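Local coordinates for protein lipolytic enzyme, G-D-S-L family (Bacteroides thetaiotaomicron, PDB 7BR2) that acts as an SGNH (GDSL) serine esterase of a gut bacterium and metabolises the drug diltiazem, at residues G57-D62 against N68-G73; Y369-F374 against N401-G406; F374-Q379 against I391-E396; F384-K389 against D409-M414. All blocks are in the same frame, centred on the assembly; numbering follows the deposited sequence.

Interaction 1. Residues G57-D62 against N68-G73; sequences GGIGGD and NKRLDG
The flat guanidinium of R70 carries I59 on one face and receives the oxygens of G57 and D62 at its edge, in plane. I59 CG1 lies 3.6 Å above the R70 guanidinium plane, over its centre, while I59 CD1 comes to 3.5 Å from R70 CD, the two side chains running past each other in opposite directions. At the edge, R70 grips D62 side-on in a salt bridge: NE and NH2 both bind the same oxygen, D62 OD2, at 2.6 and 2.7 Å. The carboxylate is turned 47° against the guanidinium; NE meets OD2 nearly end-on to its C-O bond, and NH2 reaches it from above the carboxylate plane. NH2 and NH1 then hold G57 O end-on, with NH1 at 3.0 Å from that oxygen. Arginine suits this place, since one rigid plane satisfies a charge and a buried carbonyl together; its extended chain, from CG to NE, carries the group off helix 64-75, and D74 takes NH1 as a second carboxylate partner. G61, in the type II turn from I59 to D62, has a positive phi (91°) that calls for glycine. A leucine in place of R70 would probably leave D62 without its counter-charge and the buried G57 O without these two donors. The arrangement ties the C-terminal end of edge strand 53-58 to the following helix in the alpha/beta/alpha SGNH fold; the glycine-rich turn is consistent with block II of SGNH relatives, which supplies a glycine of the oxyanion hole.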
loop_
_atom_site.group_PDB
_atom_site.type_symbol
_atom_site.label_atom_id
_atom_site.label_comp_id
_atom_site.label_asym_id
_atom_site.label_seq_id
_atom_site.Cartn_x
_atom_site.Cartn_y
_atom_site.Cartn_z
ATOM N N GLY A 57 7.858 1.778 8.497
ATOM C CA GLY A 57 9.198 1.890 9.049
ATOM C C GLY A 57 10.134 2.533 8.047
ATOM O O GLY A 57 11.278 2.108 7.863
ATOM N N GLY A 58 9.624 3.530 7.336
ATOM C CA GLY A 58 10.419 4.292 6.394
ATOM C C GLY A 58 10.912 5.565 7.059
ATOM O O GLY A 58 10.228 6.135 7.906
ATOM N N ILE A 59 12.123 5.980 6.685
ATOM C CA ILE A 59 12.657 7.299 7.000
ATOM C C ILE A 59 13.290 7.862 5.734
ATOM O O ILE A 59 14.142 7.211 5.122
ATOM C CB ILE A 59 13.689 7.243 8.145
ATOM C CG1 ILE A 59 13.032 6.750 9.440
ATOM C CG2 ILE A 59 14.334 8.595 8.348
ATOM C CD1 ILE A 59 13.893 6.909 10.654
ATOM N N GLY A 60 12.867 9.058 5.333
ATOM C CA GLY A 60 13.401 9.644 4.113
ATOM C C GLY A 60 14.909 9.826 4.179
ATOM O O GLY A 60 15.460 10.256 5.196
ATOM N N GLY A 61 15.575 9.522 3.060
ATOM C CA GLY A 61 17.006 9.660 2.943
ATOM C C GLY A 61 17.812 8.432 3.315
ATOM O O GLY A 61 19.029 8.433 3.105
ATOM N N ASP A 62 17.194 7.400 3.895
ATOM C CA ASP A 62 17.958 6.266 4.415
ATOM C C ASP A 62 18.631 5.451 3.317
ATOM O O ASP A 62 18.075 5.223 2.241
ATOM C CB ASP A 62 17.066 5.320 5.232
ATOM C CG ASP A 62 16.894 5.756 6.689
ATOM O OD1 ASP A 62 17.205 6.928 7.012
ATOM O OD2 ASP A 62 16.488 4.915 7.525
ATOM N N ASN A 68 20.183 -0.027 9.058
ATOM C CA ASN A 68 20.895 -0.887 9.993
ATOM C C ASN A 68 21.103 -0.201 11.338
ATOM O O ASN A 68 20.975 -0.845 12.385
ATOM C CB ASN A 68 22.246 -1.312 9.412
ATOM C CG ASN A 68 23.026 -2.208 10.361
ATOM O OD1 ASN A 68 22.643 -3.354 10.598
ATOM N ND2 ASN A 68 24.096 -1.675 10.946
ATOM N N LYS A 69 21.497 1.086 11.328
ATOM C CA LYS A 69 21.673 1.832 12.581
ATOM C C LYS A 69 20.419 1.797 13.446
ATOM O O LYS A 69 20.510 1.781 14.680
ATOM C CB LYS A 69 22.001 3.311 12.333
ATOM C CG LYS A 69 23.373 3.716 11.880
ATOM C CD LYS A 69 23.427 5.264 11.885
ATOM C CE LYS A 69 22.115 5.839 11.364
ATOM N NZ LYS A 69 21.726 7.177 11.887
ATOM N N ARG A 70 19.236 1.844 12.822
ATOM C CA ARG A 70 18.004 2.018 13.597
ATOM C C ARG A 70 17.192 0.736 13.787
ATOM O O ARG A 70 16.080 0.805 14.316
ATOM C CB ARG A 70 17.116 3.093 12.968
ATOM C CG ARG A 70 16.578 2.765 11.597
ATOM C CD ARG A 70 15.673 3.905 11.121
ATOM N NE ARG A 70 15.452 3.901 9.673
ATOM C CZ ARG A 70 14.386 3.378 9.077
ATOM N NH1 ARG A 70 13.427 2.807 9.808
ATOM N NH2 ARG A 70 14.273 3.439 7.752
ATOM N N LEU A 71 17.704 -0.423 13.360
ATOM C CA LEU A 71 16.979 -1.679 13.601
ATOM C C LEU A 71 16.530 -1.866 15.064
ATOM O O LEU A 71 15.367 -2.199 15.320
ATOM C CB LEU A 71 17.832 -2.874 13.175
ATOM C CG LEU A 71 17.968 -3.137 11.679
ATOM C CD1 LEU A 71 18.805 -4.393 11.443
ATOM C CD2 LEU A 71 16.610 -3.238 11.035
ATOM N N ASP A 72 17.431 -1.691 16.039
ATOM C CA ASP A 72 17.055 -1.972 17.430
ATOM C C ASP A 72 15.954 -1.029 17.924
ATOM O O ASP A 72 14.946 -1.473 18.491
ATOM C CB ASP A 72 18.263 -1.865 18.368
ATOM C CG ASP A 72 19.182 -3.070 18.321
ATOM O OD1 ASP A 72 18.689 -4.210 18.231
ATOM O OD2 ASP A 72 20.413 -2.875 18.419
ATOM N N GLY A 73 16.150 0.283 17.741
ATOM C CA GLY A 73 15.277 1.290 18.328
ATOM C C GLY A 73 14.029 1.620 17.535
ATOM O O GLY A 73 13.121 2.271 18.066
#

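Interaction 2. Residues Y369-F374 against N401-G406; sequences YAWCQF and NMWLKG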
loop_
_atom_site.group_PDB
_atom_site.type_symbol
_atom_site.label_atom_id
_atom_site.label_comp_id
_atom_site.label_asym_id
_atom_site.label_seq_id
_atom_site.Cartn_x
_atom_site.Cartn_y
_atom_site.Cartn_z
ATOM N N TYR A 369 9.121 12.139 14.008
ATOM C CA TYR A 369 9.842 12.026 15.271
ATOM C C TYR A 369 11.015 11.056 15.136
ATOM O O TYR A 369 12.124 11.342 15.607
ATOM C CB TYR A 369 8.876 11.614 16.385
ATOM C CG TYR A 369 9.533 11.048 17.623
ATOM C CD1 TYR A 369 10.081 11.886 18.602
ATOM C CD2 TYR A 369 9.576 9.669 17.837
ATOM C CE1 TYR A 369 10.677 11.361 19.750
ATOM C CE2 TYR A 369 10.165 9.137 18.972
ATOM C CZ TYR A 369 10.716 9.985 19.931
ATOM O OH TYR A 369 11.290 9.440 21.063
ATOM N N ALA A 370 10.797 9.930 14.452
ATOM C CA ALA A 370 11.873 8.961 14.243
ATOM C C ALA A 370 13.037 9.568 13.464
ATOM O O ALA A 370 14.200 9.237 13.723
ATOM C CB ALA A 370 11.345 7.713 13.528
ATOM N N TRP A 371 12.750 10.413 12.465
ATOM C CA TRP A 371 13.863 11.096 11.812
ATOM C C TRP A 371 14.620 11.951 12.820
ATOM O O TRP A 371 15.855 11.951 12.844
ATOM C CB TRP A 371 13.428 11.974 10.640
ATOM C CG TRP A 371 14.674 12.587 10.029
ATOM C CD1 TRP A 371 15.451 12.048 9.042
ATOM C CD2 TRP A 371 15.337 13.801 10.432
ATOM N NE1 TRP A 371 16.524 12.856 8.789
ATOM C CE2 TRP A 371 16.484 13.935 9.629
ATOM C CE3 TRP A 371 15.066 14.788 11.387
ATOM C CZ2 TRP A 371 17.359 15.015 9.749
ATOM C CZ3 TRP A 371 15.942 15.859 11.506
ATOM C CH2 TRP A 371 17.071 15.962 10.692
ATOM N N CYS A 372 13.905 12.696 13.663
ATOM C CA CYS A 372 14.628 13.480 14.662
ATOM C C CYS A 372 15.555 12.588 15.476
ATOM O O CYS A 372 16.727 12.927 15.709
ATOM C CB CYS A 372 13.645 14.232 15.570
ATOM S SG CYS A 372 12.838 15.593 14.687
ATOM N N GLN A 373 15.085 11.391 15.805
ATOM C CA GLN A 373 15.862 10.548 16.707
ATOM C C GLN A 373 17.069 9.937 16.008
ATOM O O GLN A 373 18.189 10.014 16.523
ATOM C CB GLN A 373 14.978 9.458 17.326
ATOM C CG GLN A 373 14.072 9.980 18.458
ATOM C CD GLN A 373 14.848 10.568 19.650
ATOM O OE1 GLN A 373 16.065 10.439 19.733
ATOM N NE2 GLN A 373 14.129 11.197 20.584
ATOM N N PHE A 374 16.867 9.298 14.852
ATOM C CA PHE A 374 17.967 8.578 14.217
ATOM C C PHE A 374 18.732 9.411 13.190
ATOM O O PHE A 374 19.929 9.173 12.974
ATOM C CB PHE A 374 17.436 7.291 13.578
ATOM C CG PHE A 374 16.832 6.360 14.572
ATOM C CD1 PHE A 374 17.626 5.516 15.324
ATOM C CD2 PHE A 374 15.457 6.347 14.784
ATOM C CE1 PHE A 374 17.053 4.667 16.266
ATOM C CE2 PHE A 374 14.880 5.503 15.715
ATOM C CZ PHE A 374 15.679 4.664 16.462
ATOM N N ASN A 401 20.988 23.488 10.053
ATOM C CA ASN A 401 20.322 22.226 9.710
ATOM C C ASN A 401 18.865 22.548 9.368
ATOM O O ASN A 401 17.996 22.539 10.245
ATOM C CB ASN A 401 20.413 21.203 10.837
ATOM C CG ASN A 401 20.021 19.790 10.398
ATOM O OD1 ASN A 401 19.210 19.609 9.492
ATOM N ND2 ASN A 401 20.628 18.788 11.022
ATOM N N MET A 402 18.619 22.841 8.086
ATOM C CA MET A 402 17.287 23.254 7.654
ATOM C C MET A 402 16.244 22.219 8.044
ATOM O O MET A 402 15.195 22.557 8.605
ATOM C CB MET A 402 17.267 23.435 6.131
ATOM C CG MET A 402 16.352 24.528 5.596
ATOM S SD MET A 402 16.613 26.131 6.371
ATOM C CE MET A 402 17.713 26.880 5.168
ATOM N N TRP A 403 16.556 20.943 7.835
ATOM C CA TRP A 403 15.574 19.895 8.071
ATOM C C TRP A 403 15.253 19.776 9.550
ATOM O O TRP A 403 14.086 19.621 9.924
ATOM C CB TRP A 403 16.110 18.577 7.510
ATOM C CG TRP A 403 15.091 17.512 7.297
ATOM C CD1 TRP A 403 14.902 16.390 8.043
ATOM C CD2 TRP A 403 14.114 17.474 6.258
ATOM N NE1 TRP A 403 13.870 15.650 7.527
ATOM C CE2 TRP A 403 13.368 16.297 6.430
ATOM C CE3 TRP A 403 13.799 18.324 5.196
ATOM C CZ2 TRP A 403 12.327 15.947 5.582
ATOM C CZ3 TRP A 403 12.764 17.978 4.358
ATOM C CH2 TRP A 403 12.040 16.800 4.554
ATOM N N LEU A 404 16.267 19.898 10.410
ATOM C CA LEU A 404 16.016 19.834 11.844
ATOM C C LEU A 404 15.213 21.038 12.315
ATOM O O LEU A 404 14.296 20.893 13.127
ATOM C CB LEU A 404 17.336 19.729 12.616
ATOM C CG LEU A 404 17.265 19.507 14.133
ATOM C CD1 LEU A 404 16.791 18.106 14.468
ATOM C CD2 LEU A 404 18.592 19.798 14.788
ATOM N N LYS A 405 15.498 22.226 11.768
ATOM C CA LYS A 405 14.723 23.401 12.149
ATOM C C LYS A 405 13.271 23.249 11.728
ATOM O O LYS A 405 12.370 23.706 12.434
ATOM C CB LYS A 405 15.296 24.667 11.510
ATOM C CG LYS A 405 14.655 25.948 12.051
ATOM C CD LYS A 405 15.195 27.207 11.396
ATOM C CE LYS A 405 14.983 28.389 12.319
ATOM N NZ LYS A 405 15.331 29.685 11.683
ATOM N N GLY A 406 13.024 22.622 10.579
ATOM C CA GLY A 406 11.649 22.397 10.174
ATOM C C GLY A 406 10.881 21.470 11.095
ATOM O O GLY A 406 9.653 21.557 11.166
#
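W371 reaches across from helix 344-377 to W403 and L404, its CG anti to the backbone N (chi1 -178°). CB points toward 401-406, and CG already feels the second indole, with W403 NE1 at 4.0 Å. Farther out the contact tightens: CE2 and CZ2 of W371 each lie 3.3 Å from W403 CD1, which sits above one face of the W371 ring, displaced toward its rim. The pair is edge-to-face, the five-membered ring of W403 presenting its edge to the six-membered ring of W371 with the planes at 79°. At the far edge, W371 CZ3 meets L404 CD1 at 3.8 Å near the ring plane, and CH2 passes 4.0 Å from L404 N. A broad indole suits a site where one face and one edge must both be covered; W403 and N401 are both poorly ordered, so their exact positions are less certain. L404 N is itself taken by N401 OD1 at 3.1 Å, the N-cap bond, with the donor N standing above the plane of the side-chain carbonyl and not on a lone pair. W403 also has R407 as a cation-pi partner. Short helix 402-406 thus covers the flank of helix 344-377: I59 of the loop after strand 53-58 touches W371, F374 one turn on rests against helix 64-75, and L404 turns to M394 of helix 388-397.

Interaction 3. Residues F374-Q379 against I391-E396; sequences FGFFQQ and IEVMDE
F376 pushes the end of its ring into a shallow hollow on helix 388-397, between the methyl of V393 and the backbone of M394. Its CZ lies 3.8 Å from V393 CG1 and 3.9 Å from V393 O, while CE2 of F376 stands 3.9 Å from M394 CA, so the bump settles on the helix surface itself. F377 fills a second hollow. The M394 chain leaves its helix with CG anti to the backbone N, then bends at its last torsion (chi3 -78°), which brings CE round to the same ring that CB already meets: F377 CZ is 3.9 Å from M394 CB and 3.5 Å from M394 CE. An unbranched, flexible methionine suits this hook around a phenyl tip. The two phenylalanines brace each other, for F376 CD2 lies 3.6 Å above the F377 ring, over its centre. Flat, apolar rings serve well here, where no hydrogen bond crosses and shape alone joins the segments. An alanine in place of F376 would probably open a gap beside V393 CG1 and leave the F377 ring freer to shift. The contact packs the C-terminal end of long helix 344-377 against helix 388-397 across the loop that connects them; L404 of helix 402-406 touches F376 and M394, and Y411 of helix 408-414 closes in on F377 and M394.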
loop_
_atom_site.group_PDB
_atom_site.type_symbol
_atom_site.label_atom_id
_atom_site.label_comp_id
_atom_site.label_asym_id
_atom_site.label_seq_id
_atom_site.Cartn_x
_atom_site.Cartn_y
_atom_site.Cartn_z
ATOM N N PHE A 374 16.867 9.298 14.852
ATOM C CA PHE A 374 17.967 8.578 14.217
ATOM C C PHE A 374 18.732 9.411 13.190
ATOM O O PHE A 374 19.929 9.173 12.974
ATOM C CB PHE A 374 17.436 7.291 13.578
ATOM C CG PHE A 374 16.832 6.360 14.572
ATOM C CD1 PHE A 374 17.626 5.516 15.324
ATOM C CD2 PHE A 374 15.457 6.347 14.784
ATOM C CE1 PHE A 374 17.053 4.667 16.266
ATOM C CE2 PHE A 374 14.880 5.503 15.715
ATOM C CZ PHE A 374 15.679 4.664 16.462
ATOM N N GLY A 375 18.093 10.396 12.572
ATOM C CA GLY A 375 18.768 11.267 11.640
ATOM C C GLY A 375 19.480 12.446 12.272
ATOM O O GLY A 375 20.231 13.131 11.574
ATOM N N PHE A 376 19.274 12.709 13.571
ATOM C CA PHE A 376 20.034 13.767 14.236
ATOM C C PHE A 376 20.544 13.360 15.622
ATOM O O PHE A 376 21.751 13.426 15.878
ATOM C CB PHE A 376 19.215 15.055 14.344
ATOM C CG PHE A 376 19.893 16.120 15.136
ATOM C CD1 PHE A 376 20.965 16.822 14.601
ATOM C CD2 PHE A 376 19.471 16.427 16.422
ATOM C CE1 PHE A 376 21.604 17.809 15.331
ATOM C CE2 PHE A 376 20.103 17.416 17.153
ATOM C CZ PHE A 376 21.174 18.110 16.605
ATOM N N PHE A 377 19.649 12.938 16.523
ATOM C CA PHE A 377 20.042 12.790 17.927
ATOM C C PHE A 377 20.993 11.623 18.156
ATOM O O PHE A 377 21.860 11.714 19.029
ATOM C CB PHE A 377 18.806 12.647 18.822
ATOM C CG PHE A 377 18.118 13.941 19.078
ATOM C CD1 PHE A 377 18.790 14.963 19.731
ATOM C CD2 PHE A 377 16.813 14.155 18.664
ATOM C CE1 PHE A 377 18.181 16.184 19.955
ATOM C CE2 PHE A 377 16.189 15.379 18.894
ATOM C CZ PHE A 377 16.877 16.394 19.542
ATOM N N GLN A 378 20.866 10.539 17.385
ATOM C CA GLN A 378 21.751 9.390 17.563
ATOM C C GLN A 378 23.215 9.775 17.378
ATOM O O GLN A 378 24.086 9.344 18.139
ATOM C CB GLN A 378 21.380 8.281 16.586
ATOM C CG GLN A 378 22.142 6.989 16.824
ATOM C CD GLN A 378 21.680 5.860 15.913
ATOM O OE1 GLN A 378 21.270 6.093 14.781
ATOM N NE2 GLN A 378 21.731 4.626 16.420
ATOM N N GLN A 379 23.512 10.582 16.364
ATOM C CA GLN A 379 24.896 10.967 16.129
ATOM C C GLN A 379 25.419 11.885 17.225
ATOM O O GLN A 379 26.641 12.011 17.384
ATOM C CB GLN A 379 25.016 11.642 14.769
ATOM C CG GLN A 379 24.827 10.727 13.524
ATOM C CD GLN A 379 23.498 9.935 13.498
ATOM O OE1 GLN A 379 23.499 8.685 13.571
ATOM N NE2 GLN A 379 22.365 10.662 13.465
ATOM N N ILE A 391 17.206 19.121 23.983
ATOM C CA ILE A 391 16.749 20.443 23.572
ATOM C C ILE A 391 17.932 21.356 23.293
ATOM O O ILE A 391 17.928 22.123 22.320
ATOM C CB ILE A 391 15.813 21.048 24.632
ATOM C CG1 ILE A 391 14.547 20.206 24.789
ATOM C CG2 ILE A 391 15.481 22.502 24.286
ATOM C CD1 ILE A 391 13.699 20.583 26.015
ATOM N N GLU A 392 18.947 21.308 24.158
ATOM C CA GLU A 392 20.094 22.198 24.022
ATOM C C GLU A 392 20.856 21.913 22.735
ATOM O O GLU A 392 21.230 22.840 22.005
ATOM C CB GLU A 392 21.008 22.062 25.243
ATOM C CG GLU A 392 20.570 22.932 26.408
ATOM C CD GLU A 392 21.214 22.542 27.721
ATOM O OE1 GLU A 392 22.087 21.647 27.724
ATOM O OE2 GLU A 392 20.832 23.132 28.757
ATOM N N VAL A 393 21.132 20.633 22.458
ATOM C CA VAL A 393 21.902 20.303 21.259
ATOM C C VAL A 393 21.103 20.622 19.998
ATOM O O VAL A 393 21.641 21.158 19.011
ATOM C CB VAL A 393 22.367 18.836 21.310
ATOM C CG1 VAL A 393 22.865 18.376 19.969
ATOM C CG2 VAL A 393 23.460 18.685 22.370
ATOM N N MET A 394 19.804 20.330 20.009
ATOM C CA MET A 394 18.982 20.695 18.859
ATOM C C MET A 394 19.002 22.200 18.628
ATOM O O MET A 394 19.110 22.663 17.484
ATOM C CB MET A 394 17.549 20.200 19.037
ATOM C CG MET A 394 16.617 20.750 17.966
ATOM S SD MET A 394 14.925 20.192 18.165
ATOM C CE MET A 394 15.037 18.542 17.517
ATOM N N ASP A 395 18.865 22.983 19.702
ATOM C CA ASP A 395 18.912 24.432 19.557
ATOM C C ASP A 395 20.256 24.883 19.010
ATOM O O ASP A 395 20.328 25.827 18.217
ATOM C CB ASP A 395 18.638 25.106 20.896
ATOM C CG ASP A 395 17.180 25.035 21.299
ATOM O OD1 ASP A 395 16.334 24.736 20.437
ATOM O OD2 ASP A 395 16.880 25.319 22.474
ATOM N N GLU A 396 21.337 24.250 19.463
ATOM C CA GLU A 396 22.670 24.576 18.968
ATOM C C GLU A 396 22.826 24.259 17.493
ATOM O O GLU A 396 23.774 24.745 16.867
ATOM C CB GLU A 396 23.739 23.798 19.735
ATOM C CG GLU A 396 23.959 24.246 21.151
ATOM C CD GLU A 396 24.684 23.181 21.961
ATOM O OE1 GLU A 396 25.165 22.199 21.340
ATOM O OE2 GLU A 396 24.775 23.336 23.206
#

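Interaction 4. Residues F384-K389 against D409-M414; sequences FANDRK and DLYSKM
N386 and Y411 account for nearly all the surface buried here, each giving 44 Å². N386 lies in the turn just ahead of helix 388-397, next to D387, the N-cap whose OD1 accepts from A390 N. The backbone of N386 is left-handed (phi 51°, psi 47°), a conformation that asparagine tolerates better than most residues. Y411 reaches out from helix 408-414 with CG anti to its backbone N, which sends the long ring across to the turn. There its OH lies 2.8 Å from N386 OD1, a weak hydrogen bond whose proton is not assigned, since another acceptor is also within its reach. The amide and the ring are turned 38° apart and the side chains cross at a slant, and Y411 OH also packs 3.4 Å from N386 CA. Tyrosine suits the spot, with a ring long enough to bridge the two backbones and a polar end to meet the turn. The other end of the amide is spoken for: N386 ND2 binds Y369 OH of helix 344-377, so the amide lies between two tyrosines, bonded to Y369 and only weakly to Y411. An ordered water completes the contact, accepting from N386 N at 3.0 Å and lying 3.0 Å from Y411 OH.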
loop_
_atom_site.group_PDB
_atom_site.type_symbol
_atom_site.label_atom_id
_atom_site.label_comp_id
_atom_site.label_asym_id
_atom_site.label_seq_id
_atom_site.Cartn_x
_atom_site.Cartn_y
_atom_site.Cartn_z
ATOM N N PHE A 384 16.860 8.954 21.971
ATOM C CA PHE A 384 15.785 8.757 22.947
ATOM C C PHE A 384 16.049 9.487 24.266
ATOM O O PHE A 384 15.420 9.176 25.285
ATOM C CB PHE A 384 15.539 7.259 23.218
ATOM C CG PHE A 384 15.066 6.486 22.013
ATOM C CD1 PHE A 384 14.191 7.058 21.094
ATOM C CD2 PHE A 384 15.535 5.201 21.774
ATOM C CE1 PHE A 384 13.749 6.336 19.974
ATOM C CE2 PHE A 384 15.103 4.467 20.647
ATOM C CZ PHE A 384 14.217 5.038 19.748
ATOM N N ALA A 385 16.970 10.457 24.269
ATOM C CA ALA A 385 17.216 11.237 25.482
ATOM C C ALA A 385 15.961 12.000 25.898
ATOM O O ALA A 385 15.521 11.906 27.051
ATOM C CB ALA A 385 18.390 12.197 25.268
ATOM N N ASN A 386 15.363 12.739 24.959
ATOM C CA ASN A 386 14.092 13.433 25.152
ATOM C C ASN A 386 14.112 14.278 26.420
ATOM O O ASN A 386 13.179 14.252 27.229
ATOM C CB ASN A 386 12.930 12.428 25.158
ATOM C CG ASN A 386 12.682 11.823 23.783
ATOM O OD1 ASN A 386 12.903 12.463 22.763
ATOM N ND2 ASN A 386 12.265 10.581 23.754
ATOM N N ASP A 387 15.193 15.042 26.585
ATOM C CA ASP A 387 15.442 15.786 27.815
ATOM C C ASP A 387 16.028 17.155 27.481
ATOM O O ASP A 387 16.110 17.556 26.318
ATOM C CB ASP A 387 16.394 15.002 28.730
ATOM C CG ASP A 387 17.715 14.651 28.039
ATOM O OD1 ASP A 387 17.996 15.147 26.920
ATOM O OD2 ASP A 387 18.503 13.910 28.633
ATOM N N ARG A 388 16.505 17.850 28.525
ATOM C CA ARG A 388 17.023 19.205 28.362
ATOM C C ARG A 388 18.298 19.217 27.534
ATOM O O ARG A 388 18.515 20.141 26.745
ATOM C CB ARG A 388 17.267 19.859 29.724
ATOM C CG ARG A 388 18.035 21.188 29.665
ATOM C CD ARG A 388 17.273 22.293 28.917
ATOM N NE ARG A 388 15.852 22.282 29.255
ATOM C CZ ARG A 388 14.913 23.015 28.662
ATOM N NH1 ARG A 388 15.221 23.860 27.692
ATOM N NH2 ARG A 388 13.655 22.906 29.059
ATOM N N LYS A 389 19.168 18.213 27.699
ATOM C CA LYS A 389 20.353 18.194 26.851
ATOM C C LYS A 389 19.984 17.948 25.385
ATOM O O LYS A 389 20.649 18.476 24.481
ATOM C CB LYS A 389 21.364 17.161 27.344
ATOM C CG LYS A 389 22.697 17.273 26.587
ATOM C CD LYS A 389 23.689 16.196 27.006
ATOM C CE LYS A 389 25.087 16.452 26.443
ATOM N NZ LYS A 389 26.113 16.343 27.549
ATOM N N ASP A 409 9.367 22.221 16.068
ATOM C CA ASP A 409 8.062 22.308 16.720
ATOM C C ASP A 409 7.484 20.907 16.969
ATOM O O ASP A 409 7.072 20.554 18.098
ATOM C CB ASP A 409 7.126 23.160 15.854
ATOM C CG ASP A 409 5.774 23.382 16.501
ATOM O OD1 ASP A 409 5.750 23.720 17.699
ATOM O OD2 ASP A 409 4.737 23.228 15.819
ATOM N N LEU A 410 7.494 20.077 15.923
ATOM C CA LEU A 410 7.034 18.711 16.064
ATOM C C LEU A 410 7.837 17.985 17.132
ATOM O O LEU A 410 7.264 17.256 17.941
ATOM C CB LEU A 410 7.112 17.976 14.720
ATOM C CG LEU A 410 6.617 16.515 14.712
ATOM C CD1 LEU A 410 5.863 16.206 13.411
ATOM C CD2 LEU A 410 7.750 15.497 14.940
ATOM N N TYR A 411 9.162 18.173 17.163
ATOM C CA TYR A 411 9.938 17.448 18.165
ATOM C C TYR A 411 9.612 17.927 19.576
ATOM O O TYR A 411 9.611 17.128 20.520
ATOM C CB TYR A 411 11.444 17.557 17.913
ATOM C CG TYR A 411 12.212 16.836 19.003
ATOM C CD1 TYR A 411 12.291 15.455 19.016
ATOM C CD2 TYR A 411 12.819 17.540 20.044
ATOM C CE1 TYR A 411 12.968 14.784 20.024
ATOM C CE2 TYR A 411 13.509 16.876 21.060
ATOM C CZ TYR A 411 13.575 15.501 21.046
ATOM O OH TYR A 411 14.249 14.833 22.043
ATOM N N SER A 412 9.353 19.230 19.743
ATOM C CA SER A 412 9.019 19.761 21.062
ATOM C C SER A 412 7.714 19.171 21.573
ATOM O O SER A 412 7.515 19.056 22.790
ATOM C CB SER A 412 8.970 21.301 21.024
ATOM O OG SER A 412 7.785 21.814 20.441
ATOM N N LYS A 413 6.830 18.767 20.659
ATOM C CA LYS A 413 5.657 18.006 21.095
ATOM C C LYS A 413 5.973 16.515 21.293
ATOM O O LYS A 413 5.656 15.933 22.336
ATOM C CB LYS A 413 4.523 18.167 20.079
ATOM C CG LYS A 413 4.284 19.609 19.641
ATOM C CD LYS A 413 3.279 19.683 18.493
ATOM C CE LYS A 413 3.364 21.007 17.724
ATOM N NZ LYS A 413 2.865 20.868 16.305
ATOM N N MET A 414 6.583 15.873 20.308
ATOM C CA MET A 414 6.676 14.417 20.336
ATOM C C MET A 414 7.752 13.892 21.273
ATOM O O MET A 414 7.756 12.690 21.561
ATOM C CB MET A 414 6.895 13.889 18.912
ATOM C CG MET A 414 5.685 14.063 18.015
ATOM S SD MET A 414 4.295 12.963 18.491
ATOM C CE MET A 414 4.801 11.449 17.660
HETATM O O HOH W 1 16.361 12.706 22.095
#

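In the fold
All four contacts lie on the same side of the chain's centre; interactions 2 and 3 use helix 344-377, and interactions 1 and 4 pack against it. Interaction 1 is the one near the probable Ser-His-Asp site, and its centre is about 13 Å from that of interaction 2. R70 CB packs 3.4 Å from F374 CD1, and K69 NZ probably bonds Q379 OE1 at 2.9 Å, tying helix 64-75 to the residues just after helix 344-377. Interactions 2 and 3 share F374, their centres about 8 Å apart, with L404 CD1 3.5 Å from M394 CE. Interaction 4 closes the group: Y411 CZ touches F377 CE2 at 3.4 Å, and Q373 OE1 probably takes F384 N at 2.8 Å.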